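Local atomic coordinates of cellulase (Bacteroides salanitronis, PDB entry 6WQY), a protein that probably hydrolyses internal beta-1,4-glucosidic bonds of cellulose and related plant polysaccharides, through its glycoside hydrolase family 5 catalytic domain. Residues 305-311 with 339-345. Residues are numbered along the deposited sequence; the frame is centred on the assembly and turned at random.
Sequences AYIGEMG and GMPPFYW
Ile307 binds the neighbouring strand through both its backbone groups: its N donates to Pro341 O at 3.0 Å, and its O receives Phe343 N. This is parallel pairing, in register at Ile307 and Pro342. A beta bulge around Gly308 and Glu309 then shifts the register by one residue, leaving a weak bond from Met310 N to Phe343 O before a firmer one, 2.8 Å, from Trp345 N to Met310 O. At the other end, a water bridges Ala305 N and Gly339 O.

Apolar side chains meet on both faces. The Ile307 side chain crosses that of Met340 at about a right angle, CD1 resting 3.9 Å from CB of Met340. Met310 lies alongside Pro342, and its chain, bent at chi2 and chi3, brings SD to 3.7 Å from Tyr344 CA. On the barrel interior, Tyr306 CB packs on Pro341 CG at 3.6 Å.

At the C-terminal end of the barrel, where hydrolases of this family carry their active site, the extended Glu309 side chain runs beside the indole of Trp345, the carboxylate tilted 25° from the ring plane. Glu309 CD lies 3.7 Å from Trp345 CE3, and OE1 sits over the rim of one ring face. Arg76 forms a salt bridge with OE2 and Tyr253 OH hydrogen-bonds OE1; with an alanine in place of Glu309, both would probably lose this shared partner and a gap would open beside the indole.

The pair forms strands seven and eight of the TIM barrel, joined by helix 318-337 in a beta-alpha-beta crossover. Met310 packs outward against that helix, while Ile307 and Met340 meet Phe291 of helix 284-299; strand 246-251 flanks 305-310, and a backbone hydrogen bond joins Pro342 to Gly34 beside strand 34-37, closing the barrel.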
ATOM      1  N   ALA A 305      -2.732 -10.560   5.365  1.00 10.16           N
ATOM      2  CA  ALA A 305      -1.791  -9.452   5.323  1.00  9.87           C
ATOM      3  C   ALA A 305      -1.366  -9.223   3.886  1.00  9.49           C
ATOM      4  O   ALA A 305      -1.348 -10.151   3.076  1.00 10.96           O
ATOM      5  CB  ALA A 305      -0.562  -9.744   6.191  1.00 10.82           C
ATOM      6  N   TYR A 306      -0.977  -7.981   3.580  1.00  9.18           N
ATOM      7  CA  TYR A 306      -0.528  -7.654   2.237  1.00  8.51           C
ATOM      8  C   TYR A 306       0.655  -6.706   2.298  1.00  8.57           C
ATOM      9  O   TYR A 306       0.857  -5.980   3.266  1.00  9.25           O
ATOM     10  CB  TYR A 306      -1.634  -7.071   1.353  1.00  9.63           C
ATOM     11  CG  TYR A 306      -2.205  -5.726   1.782  1.00  9.08           C
ATOM     12  CD1 TYR A 306      -3.126  -5.640   2.810  1.00  9.99           C
ATOM     13  CD2 TYR A 306      -1.848  -4.549   1.133  1.00  9.28           C
ATOM     14  CE1 TYR A 306      -3.673  -4.425   3.190  1.00 10.79           C
ATOM     15  CE2 TYR A 306      -2.387  -3.330   1.502  1.00  9.33           C
ATOM     16  CZ  TYR A 306      -3.310  -3.265   2.534  1.00  8.87           C
ATOM     17  OH  TYR A 306      -3.892  -2.083   2.923  1.00  9.75           O
ATOM     18  N   ILE A 307       1.451  -6.740   1.236  1.00  8.64           N
ATOM     19  CA  ILE A 307       2.627  -5.883   1.087  1.00  8.33           C
ATOM     20  C   ILE A 307       2.177  -4.740   0.183  1.00  8.10           C
ATOM     21  O   ILE A 307       2.171  -4.841  -1.049  1.00  8.61           O
ATOM     22  CB  ILE A 307       3.818  -6.660   0.532  1.00  8.93           C
ATOM     23  CG1 ILE A 307       4.235  -7.785   1.488  1.00 10.02           C
ATOM     24  CG2 ILE A 307       4.982  -5.723   0.270  1.00 10.21           C
ATOM     25  CD1 ILE A 307       5.018  -8.874   0.832  1.00 12.36           C
ATOM     26  N   GLY A 308       1.749  -3.646   0.805  1.00  8.01           N
ATOM     27  CA  GLY A 308       1.154  -2.539   0.085  1.00  7.97           C
ATOM     28  C   GLY A 308       2.116  -1.776  -0.798  1.00  7.57           C
ATOM     29  O   GLY A 308       1.667  -1.085  -1.719  1.00  8.15           O
ATOM     30  N   GLU A 309       3.423  -1.858  -0.514  1.00  7.71           N
ATOM     31  CA  GLU A 309       4.452  -1.279  -1.363  1.00  7.69           C
ATOM     32  C   GLU A 309       5.695  -2.163  -1.295  1.00  7.42           C
ATOM     33  O   GLU A 309       6.100  -2.587  -0.204  1.00  8.08           O
ATOM     34  CB  GLU A 309       4.851   0.133  -0.935  1.00  7.96           C
ATOM     35  CG  GLU A 309       3.739   1.145  -0.962  1.00  8.04           C
ATOM     36  CD  GLU A 309       4.159   2.547  -0.533  1.00  7.90           C
ATOM     37  OE1 GLU A 309       5.384   2.839  -0.510  1.00  8.49           O
ATOM     38  OE2 GLU A 309       3.239   3.364  -0.233  1.00  8.28           O
ATOM     39  N   MET A 310       6.314  -2.381  -2.459  1.00  8.29           N
ATOM     40  CA  MET A 310       7.594  -3.067  -2.631  1.00  7.94           C
ATOM     41  C   MET A 310       8.108  -2.622  -4.002  1.00  8.08           C
ATOM     42  O   MET A 310       7.385  -1.964  -4.759  1.00  8.40           O
ATOM     43  CB  MET A 310       7.453  -4.593  -2.507  1.00  8.17           C
ATOM     44  CG  MET A 310       6.363  -5.218  -3.350  1.00  9.80           C
ATOM     45  SD  MET A 310       6.717  -5.387  -5.113  1.00 10.26           S
ATOM     46  CE  MET A 310       8.066  -6.581  -5.107  1.00 11.88           C
ATOM     47  N   GLY A 311       9.355  -2.954  -4.335  1.00  8.68           N
ATOM     48  CA  GLY A 311       9.843  -2.680  -5.671  1.00  9.61           C
ATOM     49  C   GLY A 311      11.340  -2.444  -5.697  1.00  9.22           C
ATOM     50  O   GLY A 311      12.039  -2.615  -4.700  1.00 10.05           O
ATOM     51  N   GLY A 339       2.264 -15.909   1.904  1.00 13.25           N
ATOM     52  CA  GLY A 339       0.856 -15.600   2.079  1.00 13.39           C
ATOM     53  C   GLY A 339       0.418 -14.172   1.880  1.00 12.42           C
ATOM     54  O   GLY A 339      -0.687 -13.821   2.312  1.00 13.53           O
ATOM     55  N   MET A 340       1.213 -13.334   1.212  1.00 11.44           N
ATOM     56  CA  MET A 340       0.910 -11.907   1.100  1.00 10.64           C
ATOM     57  C   MET A 340       0.936 -11.444  -0.352  1.00 10.55           C
ATOM     58  O   MET A 340       1.913 -11.718  -1.065  1.00 12.10           O
ATOM     59  CB  MET A 340       1.951 -11.104   1.890  1.00 11.24           C
ATOM     60  CG  MET A 340       1.898 -11.360   3.384  1.00 11.89           C
ATOM     61  SD  MET A 340       3.224 -10.530   4.281  1.00 12.52           S
ATOM     62  CE  MET A 340       4.584 -11.652   3.933  1.00 13.42           C
ATOM     63  N   PRO A 341      -0.090 -10.746  -0.832  1.00 10.39           N
ATOM     64  CA  PRO A 341      -0.011 -10.159  -2.181  1.00  9.65           C
ATOM     65  C   PRO A 341       0.907  -8.951  -2.180  1.00  9.74           C
ATOM     66  O   PRO A 341       0.787  -8.089  -1.308  1.00 10.48           O
ATOM     67  CB  PRO A 341      -1.455  -9.738  -2.481  1.00 10.97           C
ATOM     68  CG  PRO A 341      -2.117  -9.611  -1.155  1.00 15.78           C
ATOM     69  CD  PRO A 341      -1.421 -10.557  -0.212  1.00 10.20           C
ATOM     70  N   PRO A 342       1.836  -8.862  -3.150  1.00  9.70           N
ATOM     71  CA  PRO A 342       2.720  -7.694  -3.239  1.00  9.52           C
ATOM     72  C   PRO A 342       2.208  -6.666  -4.231  1.00  9.56           C
ATOM     73  O   PRO A 342       1.702  -7.022  -5.305  1.00  9.79           O
ATOM     74  CB  PRO A 342       4.028  -8.315  -3.735  1.00 10.95           C
ATOM     75  CG  PRO A 342       3.557  -9.426  -4.668  1.00 11.25           C
ATOM     76  CD  PRO A 342       2.254  -9.946  -4.068  1.00 10.25           C
ATOM     77  N   PHE A 343       2.372  -5.380  -3.886  1.00  8.78           N
ATOM     78  CA  PHE A 343       1.987  -4.254  -4.734  1.00  8.17           C
ATOM     79  C   PHE A 343       3.240  -3.461  -5.093  1.00  8.21           C
ATOM     80  O   PHE A 343       3.850  -2.824  -4.227  1.00  8.99           O
ATOM     81  CB  PHE A 343       0.984  -3.342  -4.019  1.00  8.70           C
ATOM     82  CG  PHE A 343      -0.413  -3.918  -3.917  1.00  8.08           C
ATOM     83  CD1 PHE A 343      -0.683  -5.000  -3.081  1.00  9.62           C
ATOM     84  CD2 PHE A 343      -1.447  -3.367  -4.640  1.00  8.33           C
ATOM     85  CE1 PHE A 343      -1.972  -5.528  -3.001  1.00  9.71           C
ATOM     86  CE2 PHE A 343      -2.733  -3.881  -4.558  1.00  9.69           C
ATOM     87  CZ  PHE A 343      -2.993  -4.959  -3.733  1.00  9.84           C
ATOM     88  N   TYR A 344       3.614  -3.498  -6.365  1.00  8.23           N
ATOM     89  CA  TYR A 344       4.801  -2.805  -6.854  1.00  7.99           C
ATOM     90  C   TYR A 344       4.597  -1.293  -6.810  1.00  7.78           C
ATOM     91  O   TYR A 344       3.534  -0.790  -7.179  1.00  8.83           O
ATOM     92  CB  TYR A 344       5.071  -3.291  -8.296  1.00  8.99           C
ATOM     93  CG  TYR A 344       6.233  -2.581  -8.948  1.00  8.73           C
ATOM     94  CD1 TYR A 344       7.535  -3.052  -8.817  1.00  9.13           C
ATOM     95  CD2 TYR A 344       6.037  -1.388  -9.642  1.00  8.97           C
ATOM     96  CE1 TYR A 344       8.596  -2.359  -9.364  1.00  9.42           C
ATOM     97  CE2 TYR A 344       7.094  -0.690 -10.174  1.00  9.18           C
ATOM     98  CZ  TYR A 344       8.372  -1.184 -10.032  1.00  9.27           C
ATOM     99  OH  TYR A 344       9.457  -0.498 -10.534  1.00 10.78           O
ATOM    100  N   TRP A 345       5.625  -0.559  -6.371  1.00  7.98           N
ATOM    101  CA  TRP A 345       5.559   0.900  -6.278  1.00  8.13           C
ATOM    102  C   TRP A 345       5.958   1.546  -7.603  1.00  8.03           C
ATOM    103  O   TRP A 345       7.138   1.546  -7.969  1.00  9.34           O
ATOM    104  CB  TRP A 345       6.477   1.414  -5.161  1.00  8.89           C
ATOM    105  CG  TRP A 345       6.455   2.914  -5.074  1.00  8.89           C
ATOM    106  CD1 TRP A 345       7.437   3.766  -5.439  1.00  9.37           C
ATOM    107  CD2 TRP A 345       5.352   3.728  -4.664  1.00  8.40           C
ATOM    108  NE1 TRP A 345       7.029   5.070  -5.276  1.00  9.61           N
ATOM    109  CE2 TRP A 345       5.744   5.072  -4.799  1.00  9.19           C
ATOM    110  CE3 TRP A 345       4.076   3.448  -4.162  1.00  8.77           C
ATOM    111  CZ2 TRP A 345       4.897   6.131  -4.471  1.00 10.16           C
ATOM    112  CZ3 TRP A 345       3.237   4.497  -3.852  1.00  9.48           C
ATOM    113  CH2 TRP A 345       3.652   5.818  -4.002  1.00 10.45           C
TER
HETATM  114  O   HOH W   1      -3.147 -12.773   3.236  1.00 13.89           O